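Local atomic coordinates of benzyl alcohol dehydrogenase (Acinetobacter calcoaceticus, PDB entry 1F8F), a protein that probably catalyses the NAD-dependent oxidation of benzyl alcohol to benzaldehyde, as a zinc-containing alcohol dehydrogenase. Residues 188-200 / 210-222. Residues are numbered along the deposited sequence; the frame is centred on the assembly and turned at random.
Sequences VTPASSFVTWGAG and AKVCGASIIIAVD. Unlike the reference sequence in segment 188-200: Phe194 (reference Leu). With NAD (nicotinamide-adenine-dinucleotide), chain F.
The backbones of Phe194 and Thr196 in strand 193-197 hydrogen-bond to Ile217, Ile219 and Val221 of strand 217-222, with Phe194 opposite Ile218 and Thr196 opposite Ala220; these parallel Rossmann-fold strands are joined by helix 201-213 in a beta-alpha-beta crossover. Phe194 N donates to Ile217 O (2.9 Å) and Phe194 O accepts from Ile219 N; Thr196 N donates to Ile219 O, Val221 N weakly to Thr196 O, and Gly198 N to Val221 O (2.8 Å). Ser193, Val195 and Trp197 bond instead through their backbones to Phe261 and Leu263 of strand 259-264. Thr196 OG1 donates to Gly198 O.

Where the strands begin, Ser192 O takes two amides, Ser216 N at 2.8 Å and the straighter Ile217 N. Ser192 N and OG (chi1 63°, between N and carbonyl carbon) both donate to Thr189 O, bracing the type II turn. Gly214, whose positive phi suits glycine, ends the helix in a Schellman motif, and its O accepts from Ala191 N at 2.9 Å, the donor lying above the carbonyl plane.

Val195 CG2 meets Ile219 CG2 and Val221 CG2, and both valine methyls lie over the same face of the Trp197 indole; on the other side of the sheet Phe194 CD2 packs 3.8 Å from the small Ala210 CB.

At the far end, Gly198 and Gly200 belong to the glycine-rich NAD-binding turn; Gly200 CA closely approaches NAD O5B, suiting a residue without a side chain. Asp222 grips both adenosine ribose hydroxyls: NAD O2B donates to OD1 at 2.6 Å, which also accepts from Val224 N, and NAD O3B to OD2 at 3.0 Å, while Ala199 N donates to the anti lone pair of Asp222 OD2 at 2.7 Å.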
# COMPACT_ATOMS: atom_id res chain seq x y z
N VAL A 188 -8.61 -5.96 -7.61
CA VAL A 188 -9.98 -6.12 -7.21
C VAL A 188 -10.12 -6.83 -5.86
O VAL A 188 -9.47 -7.86 -5.63
CB VAL A 188 -10.68 -6.86 -8.38
CG1 VAL A 188 -12.12 -7.24 -8.12
CG2 VAL A 188 -10.56 -5.94 -9.60
N THR A 189 -11.02 -6.34 -5.00
CA THR A 189 -11.21 -6.91 -3.66
C THR A 189 -12.50 -7.69 -3.52
O THR A 189 -13.52 -7.56 -4.24
CB THR A 189 -11.23 -5.73 -2.63
OG1 THR A 189 -12.22 -4.76 -3.01
CG2 THR A 189 -9.93 -4.98 -2.51
N PRO A 190 -12.53 -8.61 -2.54
CA PRO A 190 -13.68 -9.47 -2.31
C PRO A 190 -14.95 -8.67 -2.07
O PRO A 190 -14.91 -7.65 -1.44
CB PRO A 190 -13.29 -10.26 -1.05
CG PRO A 190 -11.79 -10.37 -1.19
CD PRO A 190 -11.35 -9.00 -1.71
N ALA A 191 -16.09 -9.05 -2.69
CA ALA A 191 -17.37 -8.44 -2.55
C ALA A 191 -17.54 -7.15 -3.38
O ALA A 191 -18.66 -6.62 -3.32
CB ALA A 191 -17.80 -8.16 -1.12
N SER A 192 -16.59 -6.73 -4.16
CA SER A 192 -16.70 -5.53 -4.98
C SER A 192 -17.39 -5.72 -6.34
O SER A 192 -17.78 -6.82 -6.75
CB SER A 192 -15.30 -4.95 -5.28
OG SER A 192 -14.48 -5.87 -6.08
N SER A 193 -17.52 -4.57 -7.04
CA SER A 193 -18.09 -4.53 -8.39
C SER A 193 -17.00 -4.19 -9.41
O SER A 193 -16.19 -3.27 -9.18
CB SER A 193 -19.21 -3.48 -8.40
OG SER A 193 -18.73 -2.15 -8.35
N PHE A 194 -16.97 -4.95 -10.51
CA PHE A 194 -16.03 -4.82 -11.62
C PHE A 194 -16.72 -4.80 -12.98
O PHE A 194 -17.68 -5.56 -13.24
CB PHE A 194 -15.11 -6.06 -11.62
CG PHE A 194 -14.16 -6.13 -12.79
CD1 PHE A 194 -13.05 -5.27 -12.87
CD2 PHE A 194 -14.39 -7.05 -13.83
CE1 PHE A 194 -12.22 -5.37 -13.96
CE2 PHE A 194 -13.52 -7.09 -14.89
CZ PHE A 194 -12.43 -6.26 -14.98
N VAL A 195 -16.18 -4.09 -13.97
CA VAL A 195 -16.76 -4.12 -15.33
C VAL A 195 -15.60 -4.20 -16.33
O VAL A 195 -14.63 -3.47 -16.15
CB VAL A 195 -17.58 -2.86 -15.73
CG1 VAL A 195 -16.80 -1.55 -15.55
CG2 VAL A 195 -18.07 -2.90 -17.20
N THR A 196 -15.77 -5.00 -17.40
CA THR A 196 -14.79 -4.97 -18.46
C THR A 196 -15.33 -4.29 -19.72
O THR A 196 -16.25 -4.96 -20.32
CB THR A 196 -14.20 -6.31 -18.90
OG1 THR A 196 -13.37 -5.99 -20.07
CG2 THR A 196 -15.16 -7.40 -19.29
N TRP A 197 -14.79 -3.19 -20.18
CA TRP A 197 -15.29 -2.63 -21.44
C TRP A 197 -14.63 -3.36 -22.59
O TRP A 197 -13.44 -3.24 -22.92
CB TRP A 197 -14.96 -1.11 -21.38
CG TRP A 197 -15.72 -0.30 -20.37
CD1 TRP A 197 -15.36 -0.07 -19.06
CD2 TRP A 197 -16.97 0.39 -20.58
NE1 TRP A 197 -16.33 0.70 -18.46
CE2 TRP A 197 -17.33 0.98 -19.35
CE3 TRP A 197 -17.82 0.57 -21.67
CZ2 TRP A 197 -18.47 1.79 -19.19
CZ3 TRP A 197 -18.97 1.30 -21.53
CH2 TRP A 197 -19.26 1.95 -20.30
N GLY A 198 -15.41 -4.15 -23.36
CA GLY A 198 -14.88 -4.91 -24.51
C GLY A 198 -14.75 -6.37 -24.06
O GLY A 198 -14.21 -6.62 -22.97
N ALA A 199 -15.33 -7.32 -24.79
CA ALA A 199 -15.36 -8.71 -24.36
C ALA A 199 -14.61 -9.63 -25.31
O ALA A 199 -15.11 -10.72 -25.64
CB ALA A 199 -16.81 -9.21 -24.25
N GLY A 200 -13.39 -9.30 -25.63
CA GLY A 200 -12.48 -10.03 -26.50
C GLY A 200 -11.65 -10.95 -25.62
O GLY A 200 -12.03 -11.07 -24.46
N ALA A 210 -11.33 -11.57 -12.08
CA ALA A 210 -12.13 -10.88 -11.07
C ALA A 210 -12.99 -11.94 -10.34
O ALA A 210 -13.33 -11.80 -9.16
CB ALA A 210 -13.10 -9.90 -11.71
N LYS A 211 -13.25 -13.02 -11.04
CA LYS A 211 -14.00 -14.11 -10.41
C LYS A 211 -13.08 -14.67 -9.31
O LYS A 211 -13.54 -14.88 -8.19
CB LYS A 211 -14.60 -15.32 -11.20
CG LYS A 211 -15.38 -14.97 -12.45
CD LYS A 211 -15.75 -16.20 -13.27
CE LYS A 211 -16.90 -16.98 -12.66
NZ LYS A 211 -17.11 -18.28 -13.36
N VAL A 212 -11.82 -14.88 -9.66
CA VAL A 212 -10.82 -15.38 -8.73
C VAL A 212 -10.61 -14.39 -7.58
O VAL A 212 -10.57 -14.91 -6.46
CB VAL A 212 -9.44 -15.65 -9.39
CG1 VAL A 212 -8.35 -16.04 -8.39
CG2 VAL A 212 -9.61 -16.77 -10.41
N CYS A 213 -10.64 -13.08 -7.80
CA CYS A 213 -10.46 -12.15 -6.70
C CYS A 213 -11.63 -12.00 -5.72
O CYS A 213 -11.42 -11.49 -4.59
CB CYS A 213 -9.91 -10.77 -7.13
SG CYS A 213 -8.57 -10.61 -8.35
N GLY A 214 -12.80 -12.58 -6.01
CA GLY A 214 -13.95 -12.52 -5.11
C GLY A 214 -15.05 -11.51 -5.42
O GLY A 214 -15.95 -11.26 -4.56
N ALA A 215 -14.95 -10.81 -6.54
CA ALA A 215 -15.92 -9.70 -6.82
C ALA A 215 -17.34 -10.30 -6.81
O ALA A 215 -17.52 -11.47 -7.20
CB ALA A 215 -15.62 -9.06 -8.17
N SER A 216 -18.32 -9.55 -6.36
CA SER A 216 -19.71 -10.01 -6.27
C SER A 216 -20.52 -9.61 -7.52
O SER A 216 -21.56 -10.18 -7.83
CB SER A 216 -20.40 -9.36 -5.08
OG SER A 216 -20.16 -9.96 -3.81
N ILE A 217 -20.15 -8.50 -8.16
CA ILE A 217 -20.80 -8.03 -9.37
C ILE A 217 -19.78 -7.96 -10.52
O ILE A 217 -18.74 -7.27 -10.48
CB ILE A 217 -21.47 -6.67 -9.09
CG1 ILE A 217 -22.76 -6.71 -8.24
CG2 ILE A 217 -21.79 -5.98 -10.40
CD1 ILE A 217 -23.23 -5.33 -7.79
N ILE A 218 -20.00 -8.69 -11.60
CA ILE A 218 -19.07 -8.82 -12.73
C ILE A 218 -19.79 -8.59 -14.06
O ILE A 218 -20.59 -9.39 -14.55
CB ILE A 218 -18.39 -10.20 -12.68
CG1 ILE A 218 -17.66 -10.44 -11.35
CG2 ILE A 218 -17.37 -10.34 -13.79
CD1 ILE A 218 -17.01 -11.79 -11.11
N ILE A 219 -19.46 -7.45 -14.67
CA ILE A 219 -20.14 -6.92 -15.83
C ILE A 219 -19.28 -6.95 -17.07
O ILE A 219 -18.06 -6.80 -16.97
CB ILE A 219 -20.63 -5.48 -15.54
CG1 ILE A 219 -21.53 -5.39 -14.29
CG2 ILE A 219 -21.29 -4.90 -16.75
CD1 ILE A 219 -21.96 -3.99 -13.89
N ALA A 220 -19.94 -7.21 -18.22
CA ALA A 220 -19.25 -7.16 -19.50
C ALA A 220 -20.08 -6.36 -20.51
O ALA A 220 -21.27 -6.61 -20.61
CB ALA A 220 -18.96 -8.56 -20.01
N VAL A 221 -19.47 -5.40 -21.21
CA VAL A 221 -20.03 -4.51 -22.20
C VAL A 221 -19.35 -4.72 -23.56
O VAL A 221 -18.13 -4.90 -23.63
CB VAL A 221 -19.80 -3.03 -21.80
CG1 VAL A 221 -20.45 -2.02 -22.74
CG2 VAL A 221 -20.24 -2.73 -20.36
N ASP A 222 -20.11 -4.97 -24.65
CA ASP A 222 -19.54 -5.13 -25.99
C ASP A 222 -20.58 -4.76 -27.06
O ASP A 222 -21.74 -4.47 -26.73
CB ASP A 222 -19.05 -6.54 -26.35
CG ASP A 222 -17.94 -6.65 -27.34
OD1 ASP A 222 -18.16 -6.39 -28.56
OD2 ASP A 222 -16.75 -7.02 -27.07
PA NAD F . -10.15 -8.38 -29.46
O1A NAD F . -10.17 -9.86 -29.23
O2A NAD F . -10.36 -7.90 -30.84
O5B NAD F . -11.06 -7.64 -28.40
C5B NAD F . -11.54 -6.28 -28.32
C4B NAD F . -13.06 -6.24 -28.24
O4B NAD F . -13.50 -4.84 -28.30
C3B NAD F . -13.84 -6.97 -29.35
O3B NAD F . -14.59 -8.06 -28.84
C2B NAD F . -14.79 -5.94 -29.95
O2B NAD F . -16.12 -6.41 -30.21
C1B NAD F . -14.81 -4.86 -28.86
N9A NAD F . -15.14 -3.52 -29.33
C8A NAD F . -14.55 -2.78 -30.33
N7A NAD F . -15.11 -1.58 -30.49
C5A NAD F . -16.12 -1.56 -29.54
C6A NAD F . -17.07 -0.58 -29.19
N6A NAD F . -17.19 0.62 -29.76
N1A NAD F . -17.92 -0.87 -28.17
C2A NAD F . -17.82 -2.09 -27.56
N3A NAD F . -16.98 -3.05 -27.81
C4A NAD F . -16.15 -2.73 -28.82
O3 NAD F . -8.68 -7.88 -28.94
PN NAD F . -7.90 -8.43 -27.67
O1N NAD F . -8.82 -8.66 -26.54
O2N NAD F . -7.12 -9.62 -28.05
O5D NAD F . -6.93 -7.15 -27.41
C5D NAD F . -7.46 -6.00 -26.74
C4D NAD F . -6.69 -4.74 -26.93
O4D NAD F . -5.59 -4.61 -25.98
C3D NAD F . -6.13 -4.31 -28.30
O3D NAD F . -6.09 -2.87 -28.34
C2D NAD F . -4.68 -4.80 -28.16
O2D NAD F . -3.79 -4.29 -29.14
C1D NAD F . -4.45 -4.21 -26.76
N1N NAD F . -3.32 -4.87 -26.11
C2N NAD F . -2.69 -4.15 -25.14
C3N NAD F . -1.65 -4.75 -24.45
C7N NAD F . -0.87 -4.02 -23.30
O7N NAD F . 0.07 -4.60 -22.76
N7N NAD F . -1.32 -2.76 -22.99
C4N NAD F . -1.27 -6.09 -24.73
C5N NAD F . -2.34 -6.82 -25.29
C6N NAD F . -3.38 -6.29 -26.01